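Local coordinates for aminotransferase, class I and II (Erwinia tasmaniensis, PDB 5Z0Q), which belongs to the class I and II aminotransferase family, a group of pyridoxal-5'-phosphate proteins, and holds pyridoxal-5'-phosphate in a pocket that the second subunit helps to line, at residues W93-P98 and A261-M266; P98-G103 and C202-H207; P220-S225 and S232-S237. All blocks are in the same frame, centred on the assembly; numbering follows the deposited sequence.

From the N terminus, the first contact segment is 93-98, on strand 94-97, an edge strand of the large mixed sheet, which leads through the loop P98-V100 into helix 101-111. Contact 1 ties that strand to helix 257-267 and closes the longest loop, with 162 residues between its segments. Contacts 2 and 3 both nest inside it, in series. Contact 2 brings 98-103 to 202-207 around pyridoxal-5'-phosphate; contact 3, much more local, joins 220-225 to 232-237. Neighbouring parallel strands 200-204 and 232-236 couple contacts 2 and 3, while contacts 1 and 2 share P98. F263 of contact 1 also packs on I233 of strand 232-236, so all three gather on one sheet.

Contact 1: W93-P98 and A261-M266; sequences WLVFLP and ARFNRM
V95 and L97 meet F263 and N264 in a strand-to-helix packing at the margin of the large mixed sheet, the core of the aminotransferase fold. Strand 94-97 is outermost in that sheet within the chain, paired antiparallel with strand 250-253, and helix 257-267 runs nearly alongside it, in the same N-to-C sense; the axes of the short segments 94-97 and 261-266 run 10.6 Å apart at an angle of 21°. Alternation along the strand turns V95 and L97 to the helix, and F263, with CG anti to the backbone N (chi1 -174°), points back toward the strand. Both aliphatic side chains reach the phenyl ring at its edge, near its plane: CD1 of L97 stands 3.9 Å from CZ of F263, and CG1 of V95 is 4.0 Å from CE2. The ring also packs on I106 of helix 101-111, so three elements share this apolar layer. R267, one residue beyond the helical segment, hydrogen-bonds the carbonyl O of F96 and adds a polar tie. Toward the partly exposed side, N264 approaches V95 head-on and lays its amide oxygen against both methyl groups, OD1 lying 3.4 Å from CG1 and 3.5 Å from CG2 of V95.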
ATOM      1  N   TRP A  93      -6.770 -19.166   4.733  1.00 34.27           N
ATOM      2  CA  TRP A  93      -7.288 -18.713   3.447  1.00 33.69           C
ATOM      3  C   TRP A  93      -7.104 -17.215   3.246  1.00 27.71           C
ATOM      4  O   TRP A  93      -7.156 -16.747   2.104  1.00 28.80           O
ATOM      5  CB  TRP A  93      -8.774 -19.051   3.317  1.00 33.93           C
ATOM      6  CG  TRP A  93      -9.087 -20.513   3.299  1.00 35.53           C
ATOM      7  CD1 TRP A  93      -8.196 -21.547   3.304  1.00 37.94           C
ATOM      8  CD2 TRP A  93     -10.390 -21.107   3.271  1.00 36.41           C
ATOM      9  NE1 TRP A  93      -8.865 -22.748   3.282  1.00 40.91           N
ATOM     10  CE2 TRP A  93     -10.214 -22.504   3.261  1.00 36.43           C
ATOM     11  CE3 TRP A  93     -11.690 -20.591   3.253  1.00 34.81           C
ATOM     12  CZ2 TRP A  93     -11.287 -23.392   3.234  1.00 33.25           C
ATOM     13  CZ3 TRP A  93     -12.754 -21.474   3.226  1.00 31.14           C
ATOM     14  CH2 TRP A  93     -12.546 -22.857   3.216  1.00 34.47           C
ATOM     15  N   LEU A  94      -6.893 -16.460   4.320  1.00 30.69           N
ATOM     16  CA  LEU A  94      -6.890 -15.008   4.239  1.00 32.98           C
ATOM     17  C   LEU A  94      -5.539 -14.479   3.774  1.00 30.21           C
ATOM     18  O   LEU A  94      -4.485 -14.997   4.154  1.00 29.90           O
ATOM     19  CB  LEU A  94      -7.246 -14.402   5.597  1.00 27.48           C
ATOM     20  CG  LEU A  94      -8.612 -14.792   6.164  1.00 24.52           C
ATOM     21  CD1 LEU A  94      -8.841 -14.135   7.512  1.00 25.85           C
ATOM     22  CD2 LEU A  94      -9.720 -14.423   5.192  1.00 27.70           C
ATOM     23  N   VAL A  95      -5.584 -13.444   2.938  1.00 31.47           N
ATOM     24  CA  VAL A  95      -4.405 -12.698   2.508  1.00 32.94           C
ATOM     25  C   VAL A  95      -4.782 -11.224   2.565  1.00 29.53           C
ATOM     26  O   VAL A  95      -5.650 -10.774   1.808  1.00 29.09           O
ATOM     27  CB  VAL A  95      -3.934 -13.081   1.097  1.00 26.76           C
ATOM     28  CG1 VAL A  95      -2.776 -12.196   0.669  1.00 24.21           C
ATOM     29  CG2 VAL A  95      -3.529 -14.545   1.040  1.00 24.18           C
ATOM     30  N   PHE A  96      -4.144 -10.471   3.458  1.00 31.57           N
ATOM     31  CA  PHE A  96      -4.485  -9.068   3.645  1.00 25.86           C
ATOM     32  C   PHE A  96      -3.774  -8.196   2.617  1.00 25.31           C
ATOM     33  O   PHE A  96      -2.603  -8.416   2.293  1.00 26.29           O
ATOM     34  CB  PHE A  96      -4.130  -8.619   5.061  1.00 26.05           C
ATOM     35  CG  PHE A  96      -4.892  -9.346   6.132  1.00 31.32           C
ATOM     36  CD1 PHE A  96      -6.235  -9.082   6.344  1.00 31.95           C
ATOM     37  CD2 PHE A  96      -4.266 -10.292   6.926  1.00 33.03           C
ATOM     38  CE1 PHE A  96      -6.942  -9.751   7.327  1.00 33.58           C
ATOM     39  CE2 PHE A  96      -4.965 -10.964   7.912  1.00 30.71           C
ATOM     40  CZ  PHE A  96      -6.304 -10.693   8.113  1.00 34.84           C
ATOM     41  N   LEU A  97      -4.492  -7.200   2.108  1.00 25.35           N
ATOM     42  CA  LEU A  97      -4.022  -6.354   1.023  1.00 25.61           C
ATOM     43  C   LEU A  97      -4.320  -4.898   1.342  1.00 31.58           C
ATOM     44  O   LEU A  97      -5.255  -4.603   2.097  1.00 29.48           O
ATOM     45  CB  LEU A  97      -4.691  -6.732  -0.308  1.00 30.24           C
ATOM     46  CG  LEU A  97      -4.450  -8.151  -0.825  1.00 24.48           C
ATOM     47  CD1 LEU A  97      -5.533  -8.544  -1.817  1.00 28.34           C
ATOM     48  CD2 LEU A  97      -3.073  -8.257  -1.461  1.00 20.95           C
ATOM     49  N   PRO A  98      -3.537  -3.963   0.789  1.00 34.14           N
ATOM     50  CA  PRO A  98      -3.826  -2.522   0.952  1.00 30.74           C
ATOM     51  C   PRO A  98      -4.748  -1.989  -0.143  1.00 34.88           C
ATOM     52  O   PRO A  98      -4.376  -1.153  -0.979  1.00 42.01           O
ATOM     53  CB  PRO A  98      -2.428  -1.904   0.896  1.00 26.04           C
ATOM     54  CG  PRO A  98      -1.696  -2.787  -0.062  1.00 31.97           C
ATOM     55  CD  PRO A  98      -2.226  -4.188   0.152  1.00 34.43           C
ATOM     56  N   ALA A 261      -0.713 -19.724  -3.289  1.00 32.98           N
ATOM     57  CA  ALA A 261       0.727 -19.581  -3.477  1.00 24.68           C
ATOM     58  C   ALA A 261       1.039 -18.781  -4.735  1.00 29.96           C
ATOM     59  O   ALA A 261       1.946 -17.940  -4.731  1.00 33.17           O
ATOM     60  CB  ALA A 261       1.389 -20.958  -3.533  1.00 18.47           C
ATOM     61  N   ARG A 262       0.302 -19.030  -5.822  1.00 28.83           N
ATOM     62  CA  ARG A 262       0.480 -18.236  -7.034  1.00 31.74           C
ATOM     63  C   ARG A 262       0.100 -16.781  -6.804  1.00 29.21           C
ATOM     64  O   ARG A 262       0.723 -15.878  -7.374  1.00 28.25           O
ATOM     65  CB  ARG A 262      -0.350 -18.829  -8.176  1.00 33.34           C
ATOM     66  CG  ARG A 262       0.054 -20.238  -8.578  1.00 44.85           C
ATOM     67  CD  ARG A 262      -0.974 -20.868  -9.507  1.00 47.31           C
ATOM     68  NE  ARG A 262      -1.155 -20.103 -10.738  1.00 55.46           N
ATOM     69  CZ  ARG A 262      -2.035 -20.409 -11.687  1.00 53.09           C
ATOM     70  NH1 ARG A 262      -2.821 -21.469 -11.547  1.00 52.32           N
ATOM     71  NH2 ARG A 262      -2.130 -19.657 -12.775  1.00 48.42           N
ATOM     72  N   PHE A 263      -0.916 -16.535  -5.973  1.00 28.08           N
ATOM     73  CA  PHE A 263      -1.320 -15.168  -5.666  1.00 23.37           C
ATOM     74  C   PHE A 263      -0.252 -14.454  -4.846  1.00 27.74           C
ATOM     75  O   PHE A 263       0.145 -13.327  -5.169  1.00 26.27           O
ATOM     76  CB  PHE A 263      -2.658 -15.181  -4.926  1.00 22.82           C
ATOM     77  CG  PHE A 263      -3.246 -13.817  -4.692  1.00 26.59           C
ATOM     78  CD1 PHE A 263      -4.057 -13.225  -5.645  1.00 25.91           C
ATOM     79  CD2 PHE A 263      -3.003 -13.133  -3.512  1.00 22.42           C
ATOM     80  CE1 PHE A 263      -4.605 -11.974  -5.432  1.00 22.92           C
ATOM     81  CE2 PHE A 263      -3.547 -11.883  -3.291  1.00 18.28           C
ATOM     82  CZ  PHE A 263      -4.349 -11.303  -4.253  1.00 24.14           C
ATOM     83  N   ASN A 264       0.230 -15.100  -3.779  1.00 23.50           N
ATOM     84  CA  ASN A 264       1.224 -14.473  -2.914  1.00 23.40           C
ATOM     85  C   ASN A 264       2.547 -14.250  -3.637  1.00 30.62           C
ATOM     86  O   ASN A 264       3.239 -13.261  -3.365  1.00 26.70           O
ATOM     87  CB  ASN A 264       1.439 -15.324  -1.663  1.00 15.00           C
ATOM     88  CG  ASN A 264       0.221 -15.353  -0.762  1.00 21.78           C
ATOM     89  OD1 ASN A 264      -0.510 -14.367  -0.656  1.00 29.79           O
ATOM     90  ND2 ASN A 264      -0.006 -16.485  -0.106  1.00 21.24           N
ATOM     91  N   ARG A 265       2.916 -15.148  -4.551  1.00 34.19           N
ATOM     92  CA  ARG A 265       4.156 -14.971  -5.302  1.00 35.05           C
ATOM     93  C   ARG A 265       4.073 -13.758  -6.222  1.00 32.57           C
ATOM     94  O   ARG A 265       5.062 -13.038  -6.402  1.00 29.84           O
ATOM     95  CB  ARG A 265       4.470 -16.240  -6.096  1.00 26.11           C
ATOM     96  CG  ARG A 265       5.761 -16.181  -6.893  1.00 33.99           C
ATOM     97  CD  ARG A 265       6.257 -17.573  -7.275  1.00 41.31           C
ATOM     98  NE  ARG A 265       5.328 -18.289  -8.145  1.00 46.34           N
ATOM     99  CZ  ARG A 265       4.493 -19.239  -7.733  1.00 41.71           C
ATOM    100  NH1 ARG A 265       4.465 -19.594  -6.455  1.00 39.20           N
ATOM    101  NH2 ARG A 265       3.686 -19.836  -8.600  1.00 36.78           N
ATOM    102  N   MET A 266       2.898 -13.511  -6.807  1.00 29.28           N
ATOM    103  CA  MET A 266       2.712 -12.326  -7.636  1.00 25.44           C
ATOM    104  C   MET A 266       2.653 -11.059  -6.793  1.00 29.46           C
ATOM    105  O   MET A 266       3.009  -9.975  -7.272  1.00 29.87           O
ATOM    106  CB  MET A 266       1.442 -12.475  -8.473  1.00 27.84           C
ATOM    107  CG  MET A 266       1.148 -11.315  -9.411  1.00 31.75           C
ATOM    108  SD  MET A 266       2.414 -11.095 -10.675  1.00 38.23           S
ATOM    109  CE  MET A 266       2.400 -12.714 -11.444  1.00 23.41           C
TER

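Contact 2: P98-G103 and C202-H207; sequences PGVVTG and CSDEIH. With PLP (pyridoxal-5'-phosphate), chain M.
V100 and D204 meet beside the pyridine ring of pyridoxal-5'-phosphate, in the binding pocket of the aminotransferase fold, where the start of helix 101-111 faces the C-terminal end of strand 200-204. The tight part is built around the ligand. CG1 of V100, anti to the backbone N (chi1 -177°), lies 3.5 Å from OD2 of D204, and the same methyl packs against ring atom C6. The D204 carboxylate comes from the opposite direction and brings OD2 to 3.0 Å from ring nitrogen N1, consistent with the aspartate that faces this nitrogen in related aminotransferases. Above the N1-C2 side of the ring sits I206, with CG2 3.4 Å from C2. At the phosphate, two successive backbone amides grip one oxygen: V100 N at 2.9 Å from O2P, and V101 N at 3.1 Å from O2P, the latter nearly straight at 175°. G99 passes close to that oxygen; its phi of 125° is one that glycine accommodates. Direct contact between the segments is looser above the face of the ring that I206 covers, where CG2 of V100 and CD1 of I206 are 4.3 Å apart. V101 turns its side chain away from strand 200-204, packing on Y125 and P127, and T102 hydrogen-bonds M270 O of the second subunit, whose Y66 OH also hydrogen-bonds the ligand. At the far end of the ring the imidazole edge of H207 approaches the ligand, CE1 standing 3.1 Å from O3.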
ATOM      1  N   PRO A  98      -3.537  -3.963   0.789  1.00 34.14           N
ATOM      2  CA  PRO A  98      -3.826  -2.522   0.952  1.00 30.74           C
ATOM      3  C   PRO A  98      -4.748  -1.989  -0.143  1.00 34.88           C
ATOM      4  O   PRO A  98      -4.376  -1.153  -0.979  1.00 42.01           O
ATOM      5  CB  PRO A  98      -2.428  -1.904   0.896  1.00 26.04           C
ATOM      6  CG  PRO A  98      -1.696  -2.787  -0.062  1.00 31.97           C
ATOM      7  CD  PRO A  98      -2.226  -4.188   0.152  1.00 34.43           C
ATOM      8  N   GLY A  99      -5.982  -2.478  -0.148  1.00 26.75           N
ATOM      9  CA  GLY A  99      -6.972  -2.087  -1.133  1.00 28.07           C
ATOM     10  C   GLY A  99      -7.558  -3.285  -1.853  1.00 29.42           C
ATOM     11  O   GLY A  99      -7.117  -4.423  -1.704  1.00 29.02           O
ATOM     12  N   VAL A 100      -8.584  -2.997  -2.651  1.00 26.98           N
ATOM     13  CA  VAL A 100      -9.287  -4.030  -3.404  1.00 33.08           C
ATOM     14  C   VAL A 100      -8.808  -4.012  -4.850  1.00 32.21           C
ATOM     15  O   VAL A 100      -8.743  -5.057  -5.506  1.00 28.15           O
ATOM     16  CB  VAL A 100     -10.813  -3.838  -3.317  1.00 33.55           C
ATOM     17  CG1 VAL A 100     -11.539  -4.961  -4.049  1.00 24.17           C
ATOM     18  CG2 VAL A 100     -11.255  -3.770  -1.864  1.00 37.01           C
ATOM     19  N   VAL A 101      -8.466  -2.821  -5.349  1.00 29.09           N
ATOM     20  CA  VAL A 101      -8.006  -2.696  -6.731  1.00 28.20           C
ATOM     21  C   VAL A 101      -6.723  -3.489  -6.939  1.00 26.93           C
ATOM     22  O   VAL A 101      -6.531  -4.124  -7.985  1.00 23.52           O
ATOM     23  CB  VAL A 101      -7.823  -1.212  -7.102  1.00 26.36           C
ATOM     24  CG1 VAL A 101      -7.298  -1.078  -8.527  1.00 19.92           C
ATOM     25  CG2 VAL A 101      -9.134  -0.464  -6.942  1.00 36.18           C
ATOM     26  N   THR A 102      -5.829  -3.473  -5.948  1.00 28.57           N
ATOM     27  CA  THR A 102      -4.605  -4.261  -6.054  1.00 27.51           C
ATOM     28  C   THR A 102      -4.902  -5.756  -6.073  1.00 28.25           C
ATOM     29  O   THR A 102      -4.196  -6.515  -6.744  1.00 24.99           O
ATOM     30  CB  THR A 102      -3.647  -3.917  -4.910  1.00 28.79           C
ATOM     31  OG1 THR A 102      -2.474  -4.733  -5.005  1.00 22.19           O
ATOM     32  CG2 THR A 102      -4.309  -4.139  -3.554  1.00 27.72           C
ATOM     33  N   GLY A 103      -5.944  -6.195  -5.361  1.00 23.02           N
ATOM     34  CA  GLY A 103      -6.325  -7.595  -5.413  1.00 26.21           C
ATOM     35  C   GLY A 103      -6.850  -8.016  -6.770  1.00 24.17           C
ATOM     36  O   GLY A 103      -6.668  -9.166  -7.182  1.00 26.61           O
ATOM     37  N   CYS A 202     -12.995 -14.424  -9.828  1.00 34.17           N
ATOM     38  CA  CYS A 202     -12.562 -13.364  -8.919  1.00 31.40           C
ATOM     39  C   CYS A 202     -13.798 -12.545  -8.566  1.00 32.48           C
ATOM     40  O   CYS A 202     -14.242 -11.703  -9.354  1.00 31.60           O
ATOM     41  CB  CYS A 202     -11.473 -12.501  -9.547  1.00 28.92           C
ATOM     42  SG  CYS A 202     -10.833 -11.201  -8.465  1.00 30.90           S
ATOM     43  N   SER A 203     -14.356 -12.798  -7.385  1.00 31.10           N
ATOM     44  CA  SER A 203     -15.599 -12.175  -6.948  1.00 32.29           C
ATOM     45  C   SER A 203     -15.280 -10.962  -6.080  1.00 31.01           C
ATOM     46  O   SER A 203     -14.689 -11.101  -5.004  1.00 31.95           O
ATOM     47  CB  SER A 203     -16.463 -13.176  -6.181  1.00 30.15           C
ATOM     48  OG  SER A 203     -17.705 -12.605  -5.806  1.00 33.40           O
ATOM     49  N   ASP A 204     -15.673  -9.781  -6.550  1.00 30.65           N
ATOM     50  CA  ASP A 204     -15.496  -8.541  -5.803  1.00 30.57           C
ATOM     51  C   ASP A 204     -16.753  -8.304  -4.977  1.00 29.05           C
ATOM     52  O   ASP A 204     -17.815  -7.989  -5.524  1.00 33.16           O
ATOM     53  CB  ASP A 204     -15.225  -7.374  -6.750  1.00 36.72           C
ATOM     54  CG  ASP A 204     -14.730  -6.130  -6.030  1.00 39.22           C
ATOM     55  OD1 ASP A 204     -15.189  -5.858  -4.902  1.00 45.26           O
ATOM     56  OD2 ASP A 204     -13.876  -5.418  -6.600  1.00 46.14           O
ATOM     57  N   GLU A 205     -16.633  -8.450  -3.659  1.00 33.29           N
ATOM     58  CA  GLU A 205     -17.787  -8.335  -2.776  1.00 35.17           C
ATOM     59  C   GLU A 205     -17.576  -7.218  -1.761  1.00 33.04           C
ATOM     60  O   GLU A 205     -17.796  -7.406  -0.560  1.00 37.07           O
ATOM     61  CB  GLU A 205     -18.049  -9.677  -2.088  1.00 30.00           C
ATOM     62  CG  GLU A 205     -18.048 -10.852  -3.064  1.00 28.58           C
ATOM     63  CD  GLU A 205     -18.425 -12.173  -2.423  1.00 36.23           C
ATOM     64  OE1 GLU A 205     -18.740 -13.122  -3.173  1.00 32.12           O
ATOM     65  OE2 GLU A 205     -18.407 -12.265  -1.176  1.00 39.11           O
ATOM     66  N   ILE A 206     -17.154  -6.048  -2.245  1.00 30.02           N
ATOM     67  CA  ILE A 206     -16.886  -4.919  -1.359  1.00 30.12           C
ATOM     68  C   ILE A 206     -18.183  -4.330  -0.814  1.00 27.15           C
ATOM     69  O   ILE A 206     -18.213  -3.819   0.312  1.00 38.95           O
ATOM     70  CB  ILE A 206     -16.043  -3.864  -2.102  1.00 32.90           C
ATOM     71  CG1 ILE A 206     -15.818  -2.622  -1.237  1.00 40.90           C
ATOM     72  CG2 ILE A 206     -16.706  -3.477  -3.406  1.00 34.59           C
ATOM     73  CD1 ILE A 206     -15.027  -2.885   0.017  1.00 46.02           C
ATOM     74  N   HIS A 207     -19.270  -4.400  -1.578  1.00 31.62           N
ATOM     75  CA  HIS A 207     -20.550  -3.832  -1.175  1.00 26.97           C
ATOM     76  C   HIS A 207     -21.446  -4.827  -0.445  1.00 24.48           C
ATOM     77  O   HIS A 207     -22.641  -4.561  -0.290  1.00 23.39           O
ATOM     78  CB  HIS A 207     -21.293  -3.281  -2.395  1.00 22.61           C
ATOM     79  CG  HIS A 207     -20.598  -2.136  -3.062  1.00 26.00           C
ATOM     80  ND1 HIS A 207     -19.667  -2.310  -4.064  1.00 30.07           N
ATOM     81  CD2 HIS A 207     -20.697  -0.799  -2.870  1.00 23.70           C
ATOM     82  CE1 HIS A 207     -19.222  -1.131  -4.459  1.00 24.02           C
ATOM     83  NE2 HIS A 207     -19.832  -0.198  -3.751  1.00 20.40           N
TER
HETATM   84  N1  PLP M 401     -14.310  -2.614  -5.761  1.00 34.00           N
HETATM   85  C2  PLP M 401     -15.464  -1.978  -6.176  1.00 34.69           C
HETATM   86  C2A PLP M 401     -16.451  -2.705  -7.041  1.00 34.89           C
HETATM   87  C3  PLP M 401     -15.714  -0.667  -5.789  1.00 36.53           C
HETATM   88  O3  PLP M 401     -16.859  -0.037  -6.201  1.00 36.52           O
HETATM   89  C4  PLP M 401     -14.799   0.005  -4.985  1.00 42.98           C
HETATM   90  C4A PLP M 401     -15.144   1.352  -4.422  1.00 41.52           C
HETATM   91  C5  PLP M 401     -13.638  -0.639  -4.574  1.00 44.62           C
HETATM   92  C6  PLP M 401     -13.398  -1.951  -4.964  1.00 39.34           C
HETATM   93  C5A PLP M 401     -12.651   0.101  -3.699  1.00 45.84           C
HETATM   94  O4P PLP M 401     -11.361  -0.457  -3.807  1.00 42.80           O
HETATM   95  P   PLP M 401     -10.102   0.336  -3.191  1.00 47.94           P
HETATM   96  O1P PLP M 401     -10.130   1.770  -3.667  1.00 46.57           O
HETATM   97  O2P PLP M 401      -8.813  -0.317  -3.637  1.00 41.25           O
HETATM   98  O3P PLP M 401     -10.201   0.295  -1.685  1.00 44.89           O

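Contact 3: P220-S225 and S232-S237; sequences PFASLS and SITLMS
The connection between parallel strands 200-204 and 232-236, a beta-alpha-beta crossover with a very short helix, folds back here on its own second strand: F221 and A222 of a 3-10 turn rest on S232 and T234. A222 carries the centre. Its CB lies 3.5 Å from OG of S232 and 4.0 Å from OG1 of T234, so one methyl spans two residues on the same side of the strand. The S232 hydroxyl stands between its backbone N and carbonyl carbon (chi1 70°), which lifts it off the strand toward the turn; this buried group is satisfied by a hydrogen bond to A228 O in helix 226-229. F221 flanks the same serine, with CD2 4.0 Å from CB of S232 and the ring set obliquely to it. The trans chi1 of F221 (-178°) carries the phenyl group onto V201 of strand 200-204 and L191 of helix 184-197, wedging it between sheet and helix. W87 touches both A222 and T234.

The turn keeps its shape through its own bonds. P220 O receives the backbone N of S223 at 3.2 Å, and L224 N reaches F221 O at 3.3 Å. F221 N in turn hydrogen-bonds OE1 of E205, tying the turn to the 202-207 segment. S225 then occupies the N-cap position of helix 226-229, where its OG makes a weak bond to A228 N. Strand 232-236 follows after two residues, hydrogen-bonded through I233 and L235 to strand 200-204. A connection of this kind, linking adjacent parallel strands by way of a helix, belongs to the alpha/beta sheet of the aminotransferase large domain.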
ATOM      1  N   PRO A 220     -21.896 -15.252  -0.748  1.00 30.22           N
ATOM      2  CA  PRO A 220     -20.553 -15.353  -1.333  1.00 30.08           C
ATOM      3  C   PRO A 220     -20.505 -16.433  -2.405  1.00 32.39           C
ATOM      4  O   PRO A 220     -21.127 -17.489  -2.278  1.00 35.19           O
ATOM      5  CB  PRO A 220     -19.668 -15.708  -0.133  1.00 26.60           C
ATOM      6  CG  PRO A 220     -20.447 -15.258   1.062  1.00 25.13           C
ATOM      7  CD  PRO A 220     -21.883 -15.475   0.706  1.00 26.91           C
ATOM      8  N   PHE A 221     -19.753 -16.153  -3.472  1.00 30.78           N
ATOM      9  CA  PHE A 221     -19.656 -17.106  -4.573  1.00 27.14           C
ATOM     10  C   PHE A 221     -19.040 -18.421  -4.111  1.00 28.31           C
ATOM     11  O   PHE A 221     -19.520 -19.502  -4.473  1.00 35.88           O
ATOM     12  CB  PHE A 221     -18.840 -16.503  -5.717  1.00 27.35           C
ATOM     13  CG  PHE A 221     -18.729 -17.397  -6.922  1.00 26.03           C
ATOM     14  CD1 PHE A 221     -19.713 -17.393  -7.896  1.00 29.99           C
ATOM     15  CD2 PHE A 221     -17.638 -18.237  -7.082  1.00 31.00           C
ATOM     16  CE1 PHE A 221     -19.616 -18.214  -9.006  1.00 33.26           C
ATOM     17  CE2 PHE A 221     -17.535 -19.061  -8.190  1.00 30.44           C
ATOM     18  CZ  PHE A 221     -18.524 -19.048  -9.153  1.00 28.45           C
ATOM     19  N   ALA A 222     -17.986 -18.349  -3.301  1.00 33.06           N
ATOM     20  CA  ALA A 222     -17.293 -19.546  -2.844  1.00 31.27           C
ATOM     21  C   ALA A 222     -18.083 -20.342  -1.813  1.00 29.57           C
ATOM     22  O   ALA A 222     -17.615 -21.408  -1.396  1.00 34.40           O
ATOM     23  CB  ALA A 222     -15.927 -19.166  -2.272  1.00 27.02           C
ATOM     24  N   SER A 223     -19.253 -19.865  -1.393  1.00 32.41           N
ATOM     25  CA  SER A 223     -20.084 -20.592  -0.443  1.00 32.62           C
ATOM     26  C   SER A 223     -21.131 -21.470  -1.115  1.00 30.18           C
ATOM     27  O   SER A 223     -21.830 -22.215  -0.419  1.00 25.37           O
ATOM     28  CB  SER A 223     -20.779 -19.612   0.511  1.00 30.67           C
ATOM     29  OG  SER A 223     -21.626 -18.722  -0.195  1.00 25.73           O
ATOM     30  N   LEU A 224     -21.258 -21.398  -2.443  1.00 34.11           N
ATOM     31  CA  LEU A 224     -22.225 -22.237  -3.146  1.00 36.65           C
ATOM     32  C   LEU A 224     -21.880 -23.712  -2.993  1.00 29.53           C
ATOM     33  O   LEU A 224     -22.738 -24.531  -2.643  1.00 33.28           O
ATOM     34  CB  LEU A 224     -22.273 -21.850  -4.624  1.00 30.68           C
ATOM     35  CG  LEU A 224     -22.703 -20.416  -4.936  1.00 28.79           C
ATOM     36  CD1 LEU A 224     -22.562 -20.125  -6.422  1.00 27.17           C
ATOM     37  CD2 LEU A 224     -24.130 -20.181  -4.472  1.00 30.72           C
ATOM     38  N   SER A 225     -20.625 -24.067  -3.252  1.00 32.01           N
ATOM     39  CA  SER A 225     -20.152 -25.434  -3.106  1.00 29.51           C
ATOM     40  C   SER A 225     -18.659 -25.394  -2.819  1.00 31.47           C
ATOM     41  O   SER A 225     -18.035 -24.329  -2.812  1.00 37.50           O
ATOM     42  CB  SER A 225     -20.458 -26.264  -4.357  1.00 27.83           C
ATOM     43  OG  SER A 225     -19.738 -25.780  -5.478  1.00 32.14           O
ATOM     44  N   SER A 232     -11.904 -20.078  -6.878  1.00 24.87           N
ATOM     45  CA  SER A 232     -12.227 -18.661  -6.817  1.00 29.13           C
ATOM     46  C   SER A 232     -11.353 -17.941  -5.800  1.00 28.62           C
ATOM     47  O   SER A 232     -10.658 -18.553  -4.986  1.00 34.76           O
ATOM     48  CB  SER A 232     -13.705 -18.442  -6.466  1.00 33.20           C
ATOM     49  OG  SER A 232     -13.956 -18.793  -5.117  1.00 30.13           O
ATOM     50  N   ILE A 233     -11.406 -16.612  -5.868  1.00 25.71           N
ATOM     51  CA  ILE A 233     -10.811 -15.723  -4.878  1.00 26.82           C
ATOM     52  C   ILE A 233     -11.849 -14.665  -4.529  1.00 26.43           C
ATOM     53  O   ILE A 233     -12.486 -14.098  -5.423  1.00 30.60           O
ATOM     54  CB  ILE A 233      -9.510 -15.073  -5.391  1.00 34.39           C
ATOM     55  CG1 ILE A 233      -9.039 -13.982  -4.427  1.00 37.46           C
ATOM     56  CG2 ILE A 233      -9.695 -14.519  -6.800  1.00 30.89           C
ATOM     57  CD1 ILE A 233      -7.845 -13.201  -4.921  1.00 27.84           C
ATOM     58  N   THR A 234     -12.029 -14.413  -3.236  1.00 25.70           N
ATOM     59  CA  THR A 234     -13.065 -13.513  -2.741  1.00 31.33           C
ATOM     60  C   THR A 234     -12.413 -12.262  -2.164  1.00 32.86           C
ATOM     61  O   THR A 234     -11.556 -12.358  -1.278  1.00 34.96           O
ATOM     62  CB  THR A 234     -13.922 -14.212  -1.686  1.00 33.84           C
ATOM     63  OG1 THR A 234     -14.346 -15.486  -2.185  1.00 34.73           O
ATOM     64  CG2 THR A 234     -15.145 -13.372  -1.348  1.00 30.05           C
ATOM     65  N   LEU A 235     -12.823 -11.097  -2.658  1.00 24.72           N
ATOM     66  CA  LEU A 235     -12.287  -9.812  -2.220  1.00 28.57           C
ATOM     67  C   LEU A 235     -13.327  -9.104  -1.361  1.00 28.97           C
ATOM     68  O   LEU A 235     -14.439  -8.830  -1.827  1.00 27.56           O
ATOM     69  CB  LEU A 235     -11.899  -8.946  -3.417  1.00 26.33           C
ATOM     70  CG  LEU A 235     -10.785  -9.476  -4.322  1.00 25.08           C
ATOM     71  CD1 LEU A 235     -10.601  -8.568  -5.525  1.00 26.29           C
ATOM     72  CD2 LEU A 235      -9.485  -9.607  -3.550  1.00 24.83           C
ATOM     73  N   MET A 236     -12.965  -8.807  -0.115  1.00 23.32           N
ATOM     74  CA  MET A 236     -13.861  -8.137   0.816  1.00 25.67           C
ATOM     75  C   MET A 236     -13.080  -7.116   1.632  1.00 28.42           C
ATOM     76  O   MET A 236     -11.864  -7.225   1.804  1.00 29.31           O
ATOM     77  CB  MET A 236     -14.559  -9.137   1.745  1.00 34.46           C
ATOM     78  CG  MET A 236     -15.541 -10.054   1.037  1.00 41.03           C
ATOM     79  SD  MET A 236     -16.234 -11.300   2.135  1.00 63.66           S
ATOM     80  CE  MET A 236     -14.739 -12.090   2.723  1.00 44.03           C
ATOM     81  N   SER A 237     -13.807  -6.119   2.143  1.00 31.39           N
ATOM     82  CA  SER A 237     -13.217  -5.019   2.896  1.00 33.08           C
ATOM     83  C   SER A 237     -14.303  -4.170   3.546  1.00 28.81           C
ATOM     84  O   SER A 237     -15.420  -4.081   3.021  1.00 35.25           O
ATOM     85  CB  SER A 237     -12.348  -4.152   1.983  1.00 31.09           C
ATOM     86  OG  SER A 237     -11.982  -2.941   2.618  1.00 27.79           O
TER